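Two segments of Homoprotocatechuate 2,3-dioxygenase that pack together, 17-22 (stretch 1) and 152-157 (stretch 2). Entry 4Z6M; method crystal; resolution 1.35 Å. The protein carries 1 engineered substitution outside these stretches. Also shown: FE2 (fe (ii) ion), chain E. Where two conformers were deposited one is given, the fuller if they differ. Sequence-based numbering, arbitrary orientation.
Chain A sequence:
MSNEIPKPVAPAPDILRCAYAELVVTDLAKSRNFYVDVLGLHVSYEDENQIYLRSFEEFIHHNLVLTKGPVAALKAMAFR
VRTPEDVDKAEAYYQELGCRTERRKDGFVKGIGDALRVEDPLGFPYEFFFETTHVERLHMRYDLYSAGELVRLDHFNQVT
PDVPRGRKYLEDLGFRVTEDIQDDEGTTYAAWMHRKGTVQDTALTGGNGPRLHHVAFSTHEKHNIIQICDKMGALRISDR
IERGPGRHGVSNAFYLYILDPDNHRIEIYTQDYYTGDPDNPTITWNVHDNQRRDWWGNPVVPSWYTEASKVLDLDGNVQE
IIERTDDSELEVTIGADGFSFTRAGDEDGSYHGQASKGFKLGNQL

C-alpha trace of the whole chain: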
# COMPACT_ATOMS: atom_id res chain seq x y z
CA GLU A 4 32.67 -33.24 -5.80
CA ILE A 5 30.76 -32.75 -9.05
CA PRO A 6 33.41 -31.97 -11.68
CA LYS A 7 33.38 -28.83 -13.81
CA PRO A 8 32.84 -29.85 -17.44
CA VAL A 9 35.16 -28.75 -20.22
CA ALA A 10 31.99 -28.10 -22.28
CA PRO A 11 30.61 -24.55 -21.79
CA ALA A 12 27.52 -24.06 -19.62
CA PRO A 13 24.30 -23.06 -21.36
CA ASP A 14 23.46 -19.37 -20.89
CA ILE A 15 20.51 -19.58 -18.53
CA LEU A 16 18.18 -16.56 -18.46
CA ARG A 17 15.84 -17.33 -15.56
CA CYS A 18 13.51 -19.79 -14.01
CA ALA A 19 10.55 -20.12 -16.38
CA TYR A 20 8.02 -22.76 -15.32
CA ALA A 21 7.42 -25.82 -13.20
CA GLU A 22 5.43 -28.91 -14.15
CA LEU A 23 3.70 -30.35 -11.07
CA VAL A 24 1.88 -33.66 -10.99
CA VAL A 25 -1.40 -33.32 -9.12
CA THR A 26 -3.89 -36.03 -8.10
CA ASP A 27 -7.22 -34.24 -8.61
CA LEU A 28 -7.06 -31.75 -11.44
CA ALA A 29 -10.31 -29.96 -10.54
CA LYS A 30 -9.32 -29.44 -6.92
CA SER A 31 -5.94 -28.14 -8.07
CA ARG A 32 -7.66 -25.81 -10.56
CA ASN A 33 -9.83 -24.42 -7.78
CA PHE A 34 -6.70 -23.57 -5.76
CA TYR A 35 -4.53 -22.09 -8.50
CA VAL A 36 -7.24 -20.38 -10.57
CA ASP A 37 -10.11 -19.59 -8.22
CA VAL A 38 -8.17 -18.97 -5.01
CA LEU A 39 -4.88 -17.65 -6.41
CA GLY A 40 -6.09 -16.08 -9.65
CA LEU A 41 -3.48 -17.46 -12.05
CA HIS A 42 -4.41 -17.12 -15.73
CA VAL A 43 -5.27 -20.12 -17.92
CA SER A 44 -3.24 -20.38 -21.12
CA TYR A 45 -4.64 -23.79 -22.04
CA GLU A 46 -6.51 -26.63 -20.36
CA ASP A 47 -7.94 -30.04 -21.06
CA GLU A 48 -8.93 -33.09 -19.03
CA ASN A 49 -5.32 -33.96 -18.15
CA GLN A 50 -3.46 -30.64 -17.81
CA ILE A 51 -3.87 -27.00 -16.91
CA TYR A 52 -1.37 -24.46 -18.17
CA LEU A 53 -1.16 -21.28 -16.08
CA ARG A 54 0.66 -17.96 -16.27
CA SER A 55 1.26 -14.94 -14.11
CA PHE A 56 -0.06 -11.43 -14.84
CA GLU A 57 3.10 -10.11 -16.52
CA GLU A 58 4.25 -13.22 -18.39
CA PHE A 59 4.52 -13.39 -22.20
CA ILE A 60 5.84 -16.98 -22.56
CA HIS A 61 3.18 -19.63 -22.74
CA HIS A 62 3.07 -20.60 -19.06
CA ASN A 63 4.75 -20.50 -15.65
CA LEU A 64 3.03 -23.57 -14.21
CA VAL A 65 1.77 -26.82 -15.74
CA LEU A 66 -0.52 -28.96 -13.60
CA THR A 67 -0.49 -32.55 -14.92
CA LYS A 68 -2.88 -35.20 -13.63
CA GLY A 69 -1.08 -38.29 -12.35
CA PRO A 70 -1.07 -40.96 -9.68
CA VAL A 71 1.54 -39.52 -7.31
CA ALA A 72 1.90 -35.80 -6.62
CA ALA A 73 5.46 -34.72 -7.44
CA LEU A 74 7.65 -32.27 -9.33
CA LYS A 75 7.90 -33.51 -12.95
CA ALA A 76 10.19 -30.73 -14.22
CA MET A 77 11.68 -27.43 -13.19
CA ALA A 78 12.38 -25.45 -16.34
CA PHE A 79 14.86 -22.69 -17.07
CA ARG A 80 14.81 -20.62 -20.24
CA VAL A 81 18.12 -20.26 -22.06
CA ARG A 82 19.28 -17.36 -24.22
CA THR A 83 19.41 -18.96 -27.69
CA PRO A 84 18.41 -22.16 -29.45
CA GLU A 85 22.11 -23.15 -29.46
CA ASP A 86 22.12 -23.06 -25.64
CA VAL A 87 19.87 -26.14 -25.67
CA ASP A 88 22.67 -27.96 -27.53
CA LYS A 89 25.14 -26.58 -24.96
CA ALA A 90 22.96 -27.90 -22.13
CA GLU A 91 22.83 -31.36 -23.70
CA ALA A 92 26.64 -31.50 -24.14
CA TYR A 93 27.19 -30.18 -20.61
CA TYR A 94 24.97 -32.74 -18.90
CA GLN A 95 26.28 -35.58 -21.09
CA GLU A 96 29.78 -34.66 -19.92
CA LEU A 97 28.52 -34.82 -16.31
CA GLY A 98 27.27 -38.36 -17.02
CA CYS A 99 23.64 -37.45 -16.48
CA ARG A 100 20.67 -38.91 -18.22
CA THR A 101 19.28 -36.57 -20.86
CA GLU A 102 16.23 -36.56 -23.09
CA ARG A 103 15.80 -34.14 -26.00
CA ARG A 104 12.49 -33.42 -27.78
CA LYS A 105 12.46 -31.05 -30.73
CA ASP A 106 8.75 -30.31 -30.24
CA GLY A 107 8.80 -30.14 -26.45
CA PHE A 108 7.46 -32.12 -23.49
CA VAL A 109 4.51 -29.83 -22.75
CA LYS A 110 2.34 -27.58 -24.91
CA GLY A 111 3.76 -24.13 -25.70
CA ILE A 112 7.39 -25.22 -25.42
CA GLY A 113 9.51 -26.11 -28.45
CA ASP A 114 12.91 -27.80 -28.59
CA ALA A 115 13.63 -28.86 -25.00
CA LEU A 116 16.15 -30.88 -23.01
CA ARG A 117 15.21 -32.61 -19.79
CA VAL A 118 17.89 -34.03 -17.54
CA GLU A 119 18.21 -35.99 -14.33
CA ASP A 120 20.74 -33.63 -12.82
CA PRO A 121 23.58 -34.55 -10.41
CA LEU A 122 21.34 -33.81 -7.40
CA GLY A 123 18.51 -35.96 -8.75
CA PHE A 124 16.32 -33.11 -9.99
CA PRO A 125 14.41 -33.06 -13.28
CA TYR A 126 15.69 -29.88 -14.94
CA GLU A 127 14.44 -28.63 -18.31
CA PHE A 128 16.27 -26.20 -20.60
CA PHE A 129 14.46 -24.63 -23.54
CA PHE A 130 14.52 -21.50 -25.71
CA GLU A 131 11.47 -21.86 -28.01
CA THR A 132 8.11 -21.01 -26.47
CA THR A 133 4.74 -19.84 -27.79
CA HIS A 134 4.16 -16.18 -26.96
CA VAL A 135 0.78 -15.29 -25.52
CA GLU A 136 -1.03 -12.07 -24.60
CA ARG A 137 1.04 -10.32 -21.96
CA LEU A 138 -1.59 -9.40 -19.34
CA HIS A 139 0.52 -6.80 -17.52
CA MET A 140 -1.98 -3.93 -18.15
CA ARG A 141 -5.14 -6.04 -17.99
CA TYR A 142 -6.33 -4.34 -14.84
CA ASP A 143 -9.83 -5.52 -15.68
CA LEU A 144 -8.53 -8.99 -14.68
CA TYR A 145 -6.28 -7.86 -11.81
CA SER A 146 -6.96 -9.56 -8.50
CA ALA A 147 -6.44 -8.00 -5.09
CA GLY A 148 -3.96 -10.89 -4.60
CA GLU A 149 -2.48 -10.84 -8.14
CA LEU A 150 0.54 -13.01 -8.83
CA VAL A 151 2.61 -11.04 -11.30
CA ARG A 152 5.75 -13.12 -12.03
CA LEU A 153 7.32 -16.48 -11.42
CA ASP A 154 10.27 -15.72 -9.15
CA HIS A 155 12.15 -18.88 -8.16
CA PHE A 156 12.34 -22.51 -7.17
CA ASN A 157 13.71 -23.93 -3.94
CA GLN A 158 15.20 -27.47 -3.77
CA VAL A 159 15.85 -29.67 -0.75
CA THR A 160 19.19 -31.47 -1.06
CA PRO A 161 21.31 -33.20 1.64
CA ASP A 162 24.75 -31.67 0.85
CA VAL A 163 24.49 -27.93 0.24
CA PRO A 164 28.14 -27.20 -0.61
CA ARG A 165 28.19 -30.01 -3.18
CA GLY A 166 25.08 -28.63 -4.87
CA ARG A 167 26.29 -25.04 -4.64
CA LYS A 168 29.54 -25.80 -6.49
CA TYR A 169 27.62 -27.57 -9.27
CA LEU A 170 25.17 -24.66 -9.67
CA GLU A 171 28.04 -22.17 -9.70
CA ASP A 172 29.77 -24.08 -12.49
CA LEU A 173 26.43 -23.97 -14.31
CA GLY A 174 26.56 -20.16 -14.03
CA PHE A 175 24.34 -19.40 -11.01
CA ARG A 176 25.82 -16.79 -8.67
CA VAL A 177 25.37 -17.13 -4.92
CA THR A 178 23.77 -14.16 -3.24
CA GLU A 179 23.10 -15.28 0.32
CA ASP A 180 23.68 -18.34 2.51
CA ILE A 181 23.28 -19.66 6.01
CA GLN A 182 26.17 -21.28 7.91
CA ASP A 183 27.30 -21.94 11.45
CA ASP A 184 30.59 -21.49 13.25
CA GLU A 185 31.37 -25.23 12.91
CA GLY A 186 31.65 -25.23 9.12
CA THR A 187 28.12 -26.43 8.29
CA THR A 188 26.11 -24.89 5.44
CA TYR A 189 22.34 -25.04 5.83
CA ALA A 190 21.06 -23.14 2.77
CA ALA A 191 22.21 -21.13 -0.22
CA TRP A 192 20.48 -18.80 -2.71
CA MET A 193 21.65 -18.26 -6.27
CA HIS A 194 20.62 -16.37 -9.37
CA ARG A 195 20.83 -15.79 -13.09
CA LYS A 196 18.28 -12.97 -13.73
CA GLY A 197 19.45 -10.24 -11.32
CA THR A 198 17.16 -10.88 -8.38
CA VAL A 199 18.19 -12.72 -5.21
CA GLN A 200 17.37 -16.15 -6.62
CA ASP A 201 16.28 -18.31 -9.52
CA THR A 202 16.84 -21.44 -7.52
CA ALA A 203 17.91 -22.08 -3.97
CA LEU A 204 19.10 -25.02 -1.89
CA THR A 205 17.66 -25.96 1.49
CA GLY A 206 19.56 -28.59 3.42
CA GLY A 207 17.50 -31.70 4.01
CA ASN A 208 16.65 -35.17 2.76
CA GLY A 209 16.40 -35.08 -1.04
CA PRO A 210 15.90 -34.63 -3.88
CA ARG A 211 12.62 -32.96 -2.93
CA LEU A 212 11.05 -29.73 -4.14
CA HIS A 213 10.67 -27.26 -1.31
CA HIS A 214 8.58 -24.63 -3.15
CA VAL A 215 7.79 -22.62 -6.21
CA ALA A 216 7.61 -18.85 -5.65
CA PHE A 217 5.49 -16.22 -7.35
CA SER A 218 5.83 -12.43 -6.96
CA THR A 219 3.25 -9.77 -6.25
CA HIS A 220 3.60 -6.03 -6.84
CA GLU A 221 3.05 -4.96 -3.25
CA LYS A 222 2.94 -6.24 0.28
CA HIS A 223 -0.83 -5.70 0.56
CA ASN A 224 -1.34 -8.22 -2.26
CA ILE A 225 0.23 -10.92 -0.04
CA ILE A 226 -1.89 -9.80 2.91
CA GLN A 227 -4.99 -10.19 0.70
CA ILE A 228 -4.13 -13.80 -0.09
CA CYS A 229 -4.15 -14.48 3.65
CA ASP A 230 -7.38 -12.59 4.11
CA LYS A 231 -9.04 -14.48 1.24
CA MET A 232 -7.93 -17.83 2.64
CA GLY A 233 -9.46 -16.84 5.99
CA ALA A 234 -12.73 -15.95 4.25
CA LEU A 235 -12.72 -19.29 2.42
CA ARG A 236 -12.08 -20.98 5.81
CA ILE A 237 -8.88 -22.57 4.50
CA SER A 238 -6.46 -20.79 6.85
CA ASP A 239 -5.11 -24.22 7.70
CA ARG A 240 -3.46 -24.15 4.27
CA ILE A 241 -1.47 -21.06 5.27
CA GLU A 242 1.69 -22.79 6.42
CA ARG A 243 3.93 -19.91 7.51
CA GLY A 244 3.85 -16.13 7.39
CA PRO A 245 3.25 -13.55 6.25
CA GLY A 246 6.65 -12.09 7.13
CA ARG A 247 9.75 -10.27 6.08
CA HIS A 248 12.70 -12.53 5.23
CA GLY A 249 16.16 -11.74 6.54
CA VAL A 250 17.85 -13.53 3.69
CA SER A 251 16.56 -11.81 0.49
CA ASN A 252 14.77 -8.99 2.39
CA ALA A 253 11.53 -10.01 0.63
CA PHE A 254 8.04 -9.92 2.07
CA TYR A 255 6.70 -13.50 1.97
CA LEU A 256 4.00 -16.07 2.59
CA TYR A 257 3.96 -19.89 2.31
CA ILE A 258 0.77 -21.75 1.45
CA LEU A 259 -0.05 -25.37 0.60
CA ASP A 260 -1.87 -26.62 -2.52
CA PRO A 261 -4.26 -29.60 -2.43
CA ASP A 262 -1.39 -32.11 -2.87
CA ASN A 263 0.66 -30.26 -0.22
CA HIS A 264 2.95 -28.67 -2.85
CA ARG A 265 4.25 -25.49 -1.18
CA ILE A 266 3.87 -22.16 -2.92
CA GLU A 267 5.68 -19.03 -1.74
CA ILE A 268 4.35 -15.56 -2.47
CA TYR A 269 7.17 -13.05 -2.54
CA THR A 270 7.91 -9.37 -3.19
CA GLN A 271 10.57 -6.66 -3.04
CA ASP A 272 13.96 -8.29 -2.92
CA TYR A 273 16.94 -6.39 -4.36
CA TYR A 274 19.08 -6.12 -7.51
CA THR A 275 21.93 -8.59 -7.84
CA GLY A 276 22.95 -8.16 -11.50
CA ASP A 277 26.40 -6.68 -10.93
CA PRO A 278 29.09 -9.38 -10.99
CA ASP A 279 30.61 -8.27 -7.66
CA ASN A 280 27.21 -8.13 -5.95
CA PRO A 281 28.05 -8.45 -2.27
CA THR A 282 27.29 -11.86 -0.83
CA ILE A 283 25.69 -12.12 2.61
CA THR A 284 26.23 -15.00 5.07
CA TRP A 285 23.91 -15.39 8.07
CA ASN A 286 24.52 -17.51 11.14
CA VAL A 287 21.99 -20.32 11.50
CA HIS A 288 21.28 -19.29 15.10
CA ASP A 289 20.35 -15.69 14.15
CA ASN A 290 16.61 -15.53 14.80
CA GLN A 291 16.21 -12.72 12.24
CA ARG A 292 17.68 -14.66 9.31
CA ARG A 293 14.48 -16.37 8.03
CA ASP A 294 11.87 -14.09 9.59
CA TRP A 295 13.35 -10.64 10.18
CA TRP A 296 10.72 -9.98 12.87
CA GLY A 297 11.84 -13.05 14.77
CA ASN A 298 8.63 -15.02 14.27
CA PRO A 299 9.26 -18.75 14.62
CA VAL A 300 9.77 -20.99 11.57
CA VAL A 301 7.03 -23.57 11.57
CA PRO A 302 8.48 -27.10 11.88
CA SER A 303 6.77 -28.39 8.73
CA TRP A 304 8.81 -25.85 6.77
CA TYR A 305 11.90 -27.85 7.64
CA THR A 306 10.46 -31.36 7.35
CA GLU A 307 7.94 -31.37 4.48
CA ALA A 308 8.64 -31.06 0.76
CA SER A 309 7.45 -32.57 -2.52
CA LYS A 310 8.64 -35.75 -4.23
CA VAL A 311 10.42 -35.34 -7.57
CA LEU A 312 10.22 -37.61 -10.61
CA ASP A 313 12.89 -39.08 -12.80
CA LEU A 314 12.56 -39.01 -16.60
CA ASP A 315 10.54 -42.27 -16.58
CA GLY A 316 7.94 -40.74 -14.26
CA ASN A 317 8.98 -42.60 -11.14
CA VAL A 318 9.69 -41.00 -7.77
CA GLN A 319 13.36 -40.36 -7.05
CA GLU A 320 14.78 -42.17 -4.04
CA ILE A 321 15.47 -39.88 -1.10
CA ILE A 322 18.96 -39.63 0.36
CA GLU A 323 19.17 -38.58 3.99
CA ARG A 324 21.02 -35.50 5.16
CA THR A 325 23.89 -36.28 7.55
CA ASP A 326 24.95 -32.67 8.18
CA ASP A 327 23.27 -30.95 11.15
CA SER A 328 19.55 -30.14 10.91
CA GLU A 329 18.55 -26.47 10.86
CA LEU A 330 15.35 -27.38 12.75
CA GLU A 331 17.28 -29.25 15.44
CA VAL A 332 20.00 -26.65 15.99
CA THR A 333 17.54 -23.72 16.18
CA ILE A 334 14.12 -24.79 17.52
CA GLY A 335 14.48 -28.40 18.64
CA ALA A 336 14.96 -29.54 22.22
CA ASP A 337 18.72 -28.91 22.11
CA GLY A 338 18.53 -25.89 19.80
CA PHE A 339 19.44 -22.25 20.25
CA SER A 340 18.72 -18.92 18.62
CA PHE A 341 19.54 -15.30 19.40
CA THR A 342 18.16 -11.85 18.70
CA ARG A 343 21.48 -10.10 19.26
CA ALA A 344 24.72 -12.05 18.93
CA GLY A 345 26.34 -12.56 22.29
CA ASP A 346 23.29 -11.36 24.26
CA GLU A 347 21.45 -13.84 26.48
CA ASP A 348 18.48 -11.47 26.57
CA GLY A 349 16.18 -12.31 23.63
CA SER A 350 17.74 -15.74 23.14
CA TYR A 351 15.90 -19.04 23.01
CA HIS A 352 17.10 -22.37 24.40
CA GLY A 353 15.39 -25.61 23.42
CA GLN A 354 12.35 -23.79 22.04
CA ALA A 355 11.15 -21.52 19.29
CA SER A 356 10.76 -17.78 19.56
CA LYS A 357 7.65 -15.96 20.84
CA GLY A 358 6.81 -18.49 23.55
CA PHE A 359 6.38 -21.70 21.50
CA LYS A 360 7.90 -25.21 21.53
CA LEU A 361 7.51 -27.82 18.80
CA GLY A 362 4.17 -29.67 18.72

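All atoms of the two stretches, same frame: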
# COMPACT_ATOMS: atom_id res chain seq x y z
N ARG A 17 16.75 -17.44 -16.70
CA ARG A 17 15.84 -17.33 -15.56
C ARG A 17 15.12 -18.64 -15.38
O ARG A 17 14.98 -19.43 -16.32
CB ARG A 17 14.78 -16.23 -15.75
CG ARG A 17 13.96 -16.37 -17.03
CD ARG A 17 12.70 -15.55 -16.94
NE ARG A 17 11.92 -15.51 -18.17
CZ ARG A 17 10.59 -15.47 -18.22
NH1 ARG A 17 9.97 -15.37 -19.39
NH2 ARG A 17 9.87 -15.50 -17.11
N CYS A 18 14.59 -18.84 -14.18
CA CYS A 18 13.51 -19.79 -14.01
C CYS A 18 12.32 -19.40 -14.88
O CYS A 18 12.05 -18.22 -15.09
CB CYS A 18 13.09 -19.92 -12.56
SG CYS A 18 12.38 -18.45 -11.81
N ALA A 19 11.65 -20.40 -15.42
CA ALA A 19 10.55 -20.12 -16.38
C ALA A 19 9.23 -20.80 -16.07
O ALA A 19 8.18 -20.18 -16.17
CB ALA A 19 10.97 -20.45 -17.79
N TYR A 20 9.26 -22.10 -15.74
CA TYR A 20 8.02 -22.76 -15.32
C TYR A 20 8.35 -24.01 -14.55
O TYR A 20 9.46 -24.54 -14.66
CB TYR A 20 7.08 -23.07 -16.51
CG TYR A 20 7.46 -24.28 -17.37
CD1 TYR A 20 8.27 -24.13 -18.48
CD2 TYR A 20 6.98 -25.55 -17.07
CE1 TYR A 20 8.62 -25.23 -19.28
CE2 TYR A 20 7.32 -26.64 -17.86
CZ TYR A 20 8.15 -26.48 -18.94
OH TYR A 20 8.47 -27.60 -19.69
N ALA A 21 7.37 -24.47 -13.77
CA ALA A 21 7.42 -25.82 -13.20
C ALA A 21 6.25 -26.63 -13.73
O ALA A 21 5.17 -26.11 -13.93
CB ALA A 21 7.40 -25.80 -11.69
N GLU A 22 6.49 -27.93 -13.90
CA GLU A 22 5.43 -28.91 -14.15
C GLU A 22 5.26 -29.74 -12.88
O GLU A 22 6.20 -30.43 -12.45
CB GLU A 22 5.78 -29.81 -15.35
CG GLU A 22 4.64 -30.77 -15.67
CD GLU A 22 4.90 -31.69 -16.85
OE1 GLU A 22 6.03 -31.73 -17.39
OE2 GLU A 22 3.91 -32.36 -17.26
N ARG A 152 4.61 -12.46 -11.39
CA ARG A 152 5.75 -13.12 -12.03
C ARG A 152 6.00 -14.45 -11.34
O ARG A 152 5.66 -14.61 -10.16
CB ARG A 152 7.03 -12.29 -11.89
CG ARG A 152 7.08 -11.02 -12.71
CD ARG A 152 8.44 -10.36 -12.60
NE ARG A 152 8.67 -9.88 -11.24
CZ ARG A 152 8.17 -8.75 -10.75
NH1 ARG A 152 7.42 -7.96 -11.51
NH2 ARG A 152 8.42 -8.39 -9.49
N LEU A 153 6.61 -15.38 -12.06
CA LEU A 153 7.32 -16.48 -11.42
C LEU A 153 8.65 -15.94 -10.92
O LEU A 153 9.40 -15.34 -11.70
CB LEU A 153 7.57 -17.60 -12.42
CG LEU A 153 8.35 -18.78 -11.84
CD1 LEU A 153 7.54 -19.51 -10.80
CD2 LEU A 153 8.79 -19.70 -12.96
N ASP A 154 8.99 -16.20 -9.67
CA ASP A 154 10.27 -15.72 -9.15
C ASP A 154 11.38 -16.76 -8.99
O ASP A 154 12.52 -16.49 -9.41
CB ASP A 154 10.11 -14.98 -7.84
CG ASP A 154 11.39 -14.23 -7.48
OD1 ASP A 154 11.66 -13.17 -8.09
OD2 ASP A 154 12.16 -14.74 -6.65
N HIS A 155 11.09 -17.92 -8.39
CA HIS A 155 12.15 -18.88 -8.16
C HIS A 155 11.62 -20.25 -7.77
O HIS A 155 10.43 -20.42 -7.47
CB HIS A 155 13.11 -18.38 -7.05
CG HIS A 155 12.50 -18.23 -5.68
ND1 HIS A 155 11.99 -17.04 -5.22
CD2 HIS A 155 12.42 -19.09 -4.63
CE1 HIS A 155 11.60 -17.18 -3.96
NE2 HIS A 155 11.85 -18.42 -3.58
N PHE A 156 12.53 -21.21 -7.77
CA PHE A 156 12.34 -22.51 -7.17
C PHE A 156 13.19 -22.63 -5.92
O PHE A 156 14.17 -21.89 -5.74
CB PHE A 156 12.80 -23.62 -8.14
CG PHE A 156 12.25 -23.49 -9.55
CD1 PHE A 156 10.88 -23.39 -9.79
CD2 PHE A 156 13.13 -23.47 -10.63
CE1 PHE A 156 10.41 -23.31 -11.09
CE2 PHE A 156 12.65 -23.38 -11.92
CZ PHE A 156 11.30 -23.30 -12.14
N ASN A 157 12.86 -23.61 -5.08
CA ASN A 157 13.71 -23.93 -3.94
C ASN A 157 13.73 -25.46 -3.78
O ASN A 157 12.67 -26.08 -3.74
CB ASN A 157 13.21 -23.23 -2.67
CG ASN A 157 14.14 -23.40 -1.49
OD1 ASN A 157 14.44 -24.52 -1.08
ND2 ASN A 157 14.61 -22.28 -0.94
FE FE2 E . 11.82 -18.99 -1.44
O HOH W 1 10.72 -15.82 -14.18
O HOH W 2 13.89 -19.56 -1.66
O HOH W 3 12.29 -16.97 -0.84
O HOH W 4 12.09 -19.42 0.71

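Two strands cross here almost at right angles and meet through a small, largely apolar contact centred on Cys 18, with no direct hydrogen bond between them and one water joining their backbones. The N-to-C directions of strands 17-22 and 152-157 differ by 95°, and their axes come no closer than 6.9 Å. The nearest CA atoms are those of Cys 18 and His 155, 6.1 Å apart. This is not the ladder of neighbouring strands in one sheet; side chains fill the space between the backbones, and the two stretches together bury 305 Å².

Cys 18 contributes most to that area, 93 Å². Its CA-to-CB bond points toward stretch 2, and with chi1 at 65° (p) its sulfur lies against the opposing backbone: SG is 3.1 Å from O of Asp 154 and 3.7 Å from CA of His 155. The first distance is short, but the pair does not qualify as a hydrogen bond and is best described as a close polar contact.

Leu 153 and Phe 156, whose CA-to-CB bonds also point toward the partner, supply the larger apolar surfaces of stretch 2. Leu 153 CD2 lies 4.0 Å from Cys 18 SG and packs more closely on the backbone, 3.3 Å from Ala 19 O and 3.7 Å from Tyr 20 N. The Phe 156 ring reaches along stretch 1: CE2 is 3.5 Å from Cys 18 CB, CZ is 3.4 Å from Tyr 20 O, and CE1 is 4.0 Å from Ala 21 CB. These approaches are oblique to the ring. A sulfur-aromatic interaction accompanies them, with Cys 18 SG 5.1 Å from the ring centroid. Ala 19 and Tyr 20 direct their CA-to-CB bonds away, which is consistent with their meeting stretch 2 through main-chain atoms.

Water 1 provides the polar link. It donates to Cys 18 O and to Leu 153 O, each 2.9 Å from the water oxygen, and accepts from Arg 17 NH2 at 3.1 Å. Two carbonyls, which could not bond to each other directly, are thus bridged by a shared donor.

The CA-to-CB bond of His 155 points away from stretch 1, and its side chain serves the metal site instead. His 155 NE2 binds the Fe(II) ion, FE, at 2.2 Å, while His 155 ND1 donates to Asp 154 OD2 at 2.7 Å with an N-H...acceptor angle of 168°. The imidazole is therefore held at both nitrogens, as suits a metal ligand in a dioxygenase.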